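Local coordinates for protein 1,3-alpha-isomaltosidase (Kribbella flavida DSM 17836, PDB 5X3I) that hydrolyses the alpha-1,3-glucosidic linkages of the cyclic tetrasaccharide cyclobis-(1-6)-alpha-nigerosyl inside the cell, yielding isomaltose, at residues 342-345 / 346-350; 546-549 / 550-554. The protein carries 1 engineered substitution. All blocks are in the same frame, centred on the assembly; numbering follows the deposited sequence.

Interaction 1. Residues 342-345 / 346-350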
ATOM      1  N   ILE A 342      -4.745 -20.091  -6.290  1.00 16.80           N
ATOM      2  CA  ILE A 342      -3.653 -19.200  -6.598  1.00 14.61           C
ATOM      3  C   ILE A 342      -2.354 -19.718  -6.000  1.00 16.44           C
ATOM      4  O   ILE A 342      -1.565 -18.973  -5.499  1.00 17.23           O
ATOM      5  CB  ILE A 342      -3.897 -17.744  -6.160  1.00 14.53           C
ATOM      6  CG1 ILE A 342      -5.375 -17.379  -6.150  1.00 15.99           C
ATOM      7  CG2 ILE A 342      -3.118 -16.768  -7.008  1.00 14.44           C
ATOM      8  CD1 ILE A 342      -6.054 -17.310  -7.484  1.00 14.89           C
ATOM      9  N   THR A 343      -2.177 -21.018  -6.052  1.00 15.86           N
ATOM     10  CA  THR A 343      -0.954 -21.644  -5.652  1.00 14.03           C
ATOM     11  C   THR A 343      -0.609 -22.795  -6.589  1.00 13.26           C
ATOM     12  O   THR A 343       0.261 -23.547  -6.323  1.00 12.93           O
ATOM     13  CB  THR A 343      -0.974 -22.062  -4.159  1.00 13.10           C
ATOM     14  OG1 THR A 343       0.325 -22.428  -3.734  1.00 14.55           O
ATOM     15  CG2 THR A 343      -1.932 -23.195  -3.963  1.00 17.53           C
ATOM     16  N   ILE A 344      -1.305 -22.869  -7.708  1.00 15.49           N
ATOM     17  CA  ILE A 344      -1.096 -23.924  -8.709  1.00 13.86           C
ATOM     18  C   ILE A 344      -1.140 -23.364 -10.143  1.00 12.91           C
ATOM     19  O   ILE A 344      -1.981 -22.531 -10.444  1.00 16.69           O
ATOM     20  CB  ILE A 344      -2.173 -25.036  -8.549  1.00 14.01           C
ATOM     21  CG1 ILE A 344      -1.955 -25.815  -7.250  1.00 12.78           C
ATOM     22  CG2 ILE A 344      -2.193 -25.983  -9.745  1.00 11.86           C
ATOM     23  CD1 ILE A 344      -3.065 -26.788  -6.931  1.00 11.83           C
ATOM     24  N   TRP A 345      -0.232 -23.794 -11.018  1.00 11.76           N
ATOM     25  CA  TRP A 345      -0.238 -23.310 -12.406  1.00 12.97           C
ATOM     26  C   TRP A 345      -1.578 -23.633 -13.088  1.00 12.43           C
ATOM     27  O   TRP A 345      -2.102 -24.725 -12.932  1.00 16.79           O
ATOM     28  CB  TRP A 345       0.906 -23.930 -13.217  1.00 15.27           C
ATOM     29  CG  TRP A 345       2.298 -23.497 -12.855  1.00 10.66           C
ATOM     30  CD1 TRP A 345       3.169 -24.134 -12.018  1.00 13.41           C
ATOM     31  CD2 TRP A 345       2.993 -22.354 -13.358  1.00 11.32           C
ATOM     32  NE1 TRP A 345       4.363 -23.449 -11.959  1.00 11.87           N
ATOM     33  CE2 TRP A 345       4.276 -22.350 -12.771  1.00 11.67           C
ATOM     34  CE3 TRP A 345       2.657 -21.332 -14.246  1.00 11.57           C
ATOM     35  CZ2 TRP A 345       5.211 -21.367 -13.043  1.00 12.92           C
ATOM     36  CZ3 TRP A 345       3.593 -20.354 -14.512  1.00 12.30           C
ATOM     37  CH2 TRP A 345       4.852 -20.378 -13.911  1.00 11.27           C
ATOM     38  N   ARG A 346      -2.131 -22.687 -13.833  1.00 13.63           N
ATOM     39  CA  ARG A 346      -3.360 -22.952 -14.568  1.00 14.21           C
ATOM     40  C   ARG A 346      -3.209 -24.165 -15.493  1.00 17.14           C
ATOM     41  O   ARG A 346      -2.168 -24.343 -16.134  1.00 16.49           O
ATOM     42  CB  ARG A 346      -3.799 -21.739 -15.382  1.00 13.37           C
ATOM     43  CG  ARG A 346      -5.115 -21.964 -16.121  1.00 15.25           C
ATOM     44  CD  ARG A 346      -5.809 -20.649 -16.469  1.00 17.44           C
ATOM     45  NE  ARG A 346      -5.122 -19.907 -17.515  1.00 16.63           N
ATOM     46  CZ  ARG A 346      -5.508 -19.872 -18.785  1.00 18.59           C
ATOM     47  NH1 ARG A 346      -6.575 -20.552 -19.186  1.00 17.56           N
ATOM     48  NH2 ARG A 346      -4.831 -19.144 -19.655  1.00 19.43           N
ATOM     49  N   ASP A 347      -4.273 -24.967 -15.515  1.00 15.67           N
ATOM     50  CA  ASP A 347      -4.407 -26.229 -16.253  1.00 17.89           C
ATOM     51  C   ASP A 347      -3.465 -27.333 -15.796  1.00 16.87           C
ATOM     52  O   ASP A 347      -3.253 -28.296 -16.519  1.00 22.98           O
ATOM     53  CB  ASP A 347      -4.190 -25.999 -17.752  1.00 14.87           C
ATOM     54  CG  ASP A 347      -5.223 -25.086 -18.348  1.00 17.73           C
ATOM     55  OD1 ASP A 347      -6.356 -25.083 -17.841  1.00 23.97           O
ATOM     56  OD2 ASP A 347      -4.911 -24.358 -19.314  1.00 22.34           O
ATOM     57  N   ALA A 348      -2.963 -27.237 -14.574  1.00 18.02           N
ATOM     58  CA  ALA A 348      -2.180 -28.328 -14.012  1.00 17.75           C
ATOM     59  C   ALA A 348      -3.111 -29.478 -13.667  1.00 17.35           C
ATOM     60  O   ALA A 348      -4.250 -29.254 -13.276  1.00 19.66           O
ATOM     61  CB  ALA A 348      -1.417 -27.883 -12.785  1.00 17.15           C
ATOM     62  N   VAL A 349      -2.616 -30.700 -13.802  1.00 17.97           N
ATOM     63  CA  VAL A 349      -3.411 -31.890 -13.517  1.00 18.30           C
ATOM     64  C   VAL A 349      -2.831 -32.676 -12.337  1.00 14.85           C
ATOM     65  O   VAL A 349      -1.648 -32.986 -12.301  1.00 20.39           O
ATOM     66  CB  VAL A 349      -3.504 -32.788 -14.763  1.00 22.48           C
ATOM     67  CG1 VAL A 349      -4.170 -34.107 -14.429  1.00 25.14           C
ATOM     68  CG2 VAL A 349      -4.253 -32.064 -15.869  1.00 19.12           C
ATOM     69  N   TYR A 350      -3.668 -32.962 -11.354  1.00 17.43           N
ATOM     70  CA  TYR A 350      -3.208 -33.560 -10.106  1.00 16.13           C
ATOM     71  C   TYR A 350      -4.360 -34.215  -9.357  1.00 16.22           C
ATOM     72  O   TYR A 350      -5.515 -33.899  -9.592  1.00 17.84           O
ATOM     73  CB  TYR A 350      -2.553 -32.496  -9.220  1.00 12.94           C
ATOM     74  CG  TYR A 350      -3.490 -31.355  -8.921  1.00 13.62           C
ATOM     75  CD1 TYR A 350      -3.688 -30.338  -9.841  1.00 12.92           C
ATOM     76  CD2 TYR A 350      -4.207 -31.313  -7.728  1.00 14.66           C
ATOM     77  CE1 TYR A 350      -4.571 -29.294  -9.578  1.00 14.19           C
ATOM     78  CE2 TYR A 350      -5.082 -30.270  -7.456  1.00 12.62           C
ATOM     79  CZ  TYR A 350      -5.258 -29.270  -8.389  1.00 13.39           C
ATOM     80  OH  TYR A 350      -6.117 -28.246  -8.136  1.00 14.99           O
TER
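Ile344 and Tyr350 meet because their torsions send the two side chains at each other from opposite directions. In Ile344, CG1 stands anti to the carbonyl carbon and the chain then runs on extended (chi2 172°), carrying CD1 forward; in Tyr350, CG sits between the backbone N and the carbonyl carbon (chi1 58°), which turns the phenol toward Ile344. Ile344 CD1 comes obliquely to the hydroxyl end of the ring, 3.6 Å from Tyr350 CZ. The other branch, Ile344 CG2, rests 3.7 Å from Ala348 CB. Between these residues the chain reverses in a type II beta turn from Trp345 to Ala348, closed by Ala348 N donating to Trp345 O at 3.1 Å; the bond is somewhat bent (144° at the hydrogen), and the donor is tilted from the carbonyl plane. A serine in place of Tyr350 lacks the ring, and would probably leave a gap beside Ile344 CD1 and deprive His359 and Phe364 of their edge-to-face partner. The chemistry thus divides the work: one backbone bond closes the turn, while apolar contact alone joins Ile344 to Ala348 and Tyr350.

Interaction 2. Residues 546-549 / 550-554; sequences SSVT and AGLTA
Leu552 lies along the helix beside Val548, one turn earlier, and both side chains point the same way. Its CB is 3.7 Å from Val548 O, and CG comes nearer, 3.3 Å from the same oxygen, because chi1 of -67° swings CG to the side of the backbone N. At the tip, CD1 passes the carbonyl and reaches Val548 CG1 at 3.8 Å, a plain methyl-to-methyl contact. The backbone beneath is regular: Leu552 N donates to Val548 O at 3.0 Å, and Ala550, Gly551 and Thr553 repeat the pattern with Ser546, Ser547 and Thr549.

The hydroxyl of Thr553 lies close to two carbonyls of this ladder. With chi1 at 46°, its OG1 is turned back toward the preceding turn, 2.7 Å from Thr549 O and 3.0 Å from Ala550 O; the single hydroxyl proton is within reach of both. Thr549 O therefore has the amide of Thr553 as a donor and the hydroxyl close by, while OG1 in turn accepts from the backbone N of Arg192. Ser546, Ser547 and Thr549 each hydrogen-bond a carbonyl one turn back, of Gln542, Ala543 and Arg545, so these three hydroxyls find partners within the helix. Ser547 and Ala550 pack on Trp564 and Trp562 of strand 562-565. Such i to i+4 pairing belongs to the alpha helix, here helix 541-556, the crossover of a beta-alpha-beta unit between strands 531-533 and 562-565 of the family 31 TIM barrel.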
ATOM      1  N   SER A 546       1.900  12.361  -7.995  1.00 19.33           N
ATOM      2  CA  SER A 546       1.536  11.699  -6.746  1.00 17.74           C
ATOM      3  C   SER A 546       2.500  10.548  -6.450  1.00 17.96           C
ATOM      4  O   SER A 546       2.885  10.315  -5.302  1.00 19.91           O
ATOM      5  CB  SER A 546       0.106  11.168  -6.804  1.00 18.42           C
ATOM      6  OG  SER A 546      -0.836  12.225  -6.843  1.00 25.85           O
ATOM      7  N   SER A 547       2.907   9.850  -7.499  1.00 18.34           N
ATOM      8  CA  SER A 547       3.762   8.684  -7.329  1.00 15.72           C
ATOM      9  C   SER A 547       5.161   9.066  -6.849  1.00 13.49           C
ATOM     10  O   SER A 547       5.701   8.423  -5.963  1.00 17.36           O
ATOM     11  CB  SER A 547       3.824   7.896  -8.631  1.00 16.04           C
ATOM     12  OG  SER A 547       2.556   7.337  -8.928  1.00 15.60           O
ATOM     13  N   VAL A 548       5.739  10.119  -7.418  1.00 16.02           N
ATOM     14  CA  VAL A 548       7.013  10.633  -6.922  1.00 15.49           C
ATOM     15  C   VAL A 548       6.929  10.970  -5.424  1.00 16.68           C
ATOM     16  O   VAL A 548       7.828  10.647  -4.656  1.00 16.03           O
ATOM     17  CB  VAL A 548       7.464  11.880  -7.706  1.00 18.05           C
ATOM     18  CG1 VAL A 548       8.672  12.520  -7.046  1.00 13.84           C
ATOM     19  CG2 VAL A 548       7.762  11.513  -9.157  1.00 18.48           C
ATOM     20  N   THR A 549       5.826  11.598  -5.019  1.00 18.77           N
ATOM     21  CA  THR A 549       5.631  11.983  -3.618  1.00 17.57           C
ATOM     22  C   THR A 549       5.525  10.760  -2.726  1.00 15.30           C
ATOM     23  O   THR A 549       6.056  10.741  -1.621  1.00 17.72           O
ATOM     24  CB  THR A 549       4.371  12.853  -3.448  1.00 16.70           C
ATOM     25  OG1 THR A 549       4.478  13.998  -4.296  1.00 21.30           O
ATOM     26  CG2 THR A 549       4.216  13.310  -1.991  1.00 18.88           C
ATOM     27  N   ALA A 550       4.849   9.735  -3.232  1.00 16.04           N
ATOM     28  CA  ALA A 550       4.716   8.468  -2.530  1.00 16.50           C
ATOM     29  C   ALA A 550       6.092   7.863  -2.231  1.00 14.93           C
ATOM     30  O   ALA A 550       6.373   7.491  -1.105  1.00 15.44           O
ATOM     31  CB  ALA A 550       3.870   7.498  -3.348  1.00 14.57           C
ATOM     32  N   GLY A 551       6.939   7.783  -3.254  1.00 17.53           N
ATOM     33  CA  GLY A 551       8.302   7.299  -3.084  1.00 13.28           C
ATOM     34  C   GLY A 551       9.106   8.082  -2.061  1.00 15.65           C
ATOM     35  O   GLY A 551       9.743   7.502  -1.196  1.00 16.00           O
ATOM     36  N   LEU A 552       9.055   9.407  -2.155  1.00 17.84           N
ATOM     37  CA  LEU A 552       9.799  10.279  -1.239  1.00 17.32           C
ATOM     38  C   LEU A 552       9.358  10.146   0.216  1.00 14.62           C
ATOM     39  O   LEU A 552      10.185  10.071   1.120  1.00 17.35           O
ATOM     40  CB  LEU A 552       9.663  11.727  -1.684  1.00 15.94           C
ATOM     41  CG  LEU A 552      10.358  11.983  -3.010  1.00 15.95           C
ATOM     42  CD1 LEU A 552       9.980  13.320  -3.576  1.00 18.24           C
ATOM     43  CD2 LEU A 552      11.860  11.874  -2.793  1.00 15.85           C
ATOM     44  N   THR A 553       8.051  10.123   0.434  1.00 17.13           N
ATOM     45  CA  THR A 553       7.521  10.000   1.778  1.00 15.15           C
ATOM     46  C   THR A 553       7.807   8.613   2.338  1.00 17.03           C
ATOM     47  O   THR A 553       8.242   8.498   3.478  1.00 16.27           O
ATOM     48  CB  THR A 553       6.007  10.297   1.832  1.00 16.21           C
ATOM     49  OG1 THR A 553       5.325   9.630   0.768  1.00 18.25           O
ATOM     50  CG2 THR A 553       5.768  11.805   1.705  1.00 17.64           C
ATOM     51  N   ALA A 554       7.608   7.571   1.527  1.00 16.34           N
ATOM     52  CA  ALA A 554       7.938   6.210   1.962  1.00 15.62           C
ATOM     53  C   ALA A 554       9.406   6.097   2.368  1.00 14.61           C
ATOM     54  O   ALA A 554       9.737   5.491   3.382  1.00 15.50           O
ATOM     55  CB  ALA A 554       7.610   5.194   0.871  1.00 15.47           C
TER

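In the fold
Both contacts are local and belong to the TIM-barrel domain, yet they illustrate two different levels of the fold. Interaction 1 is a turn in the long loop after barrel strand 330-333, toward the periphery; interaction 2 belongs to a helix of the barrel itself. Their centres lie 37 Å apart and their nearest atoms about 25 Å, so they do not touch. Interaction 2 lies closer to the active site, though not in it: the side chain of Ser547 is about 10 Å from that of Asp536, the inferred proton donor, whereas interaction 1 is remote from the catalytic residues. Tyr350 has a bound glycerol and Ser546 a sulfate nearby, both probably from the crystallisation liquor.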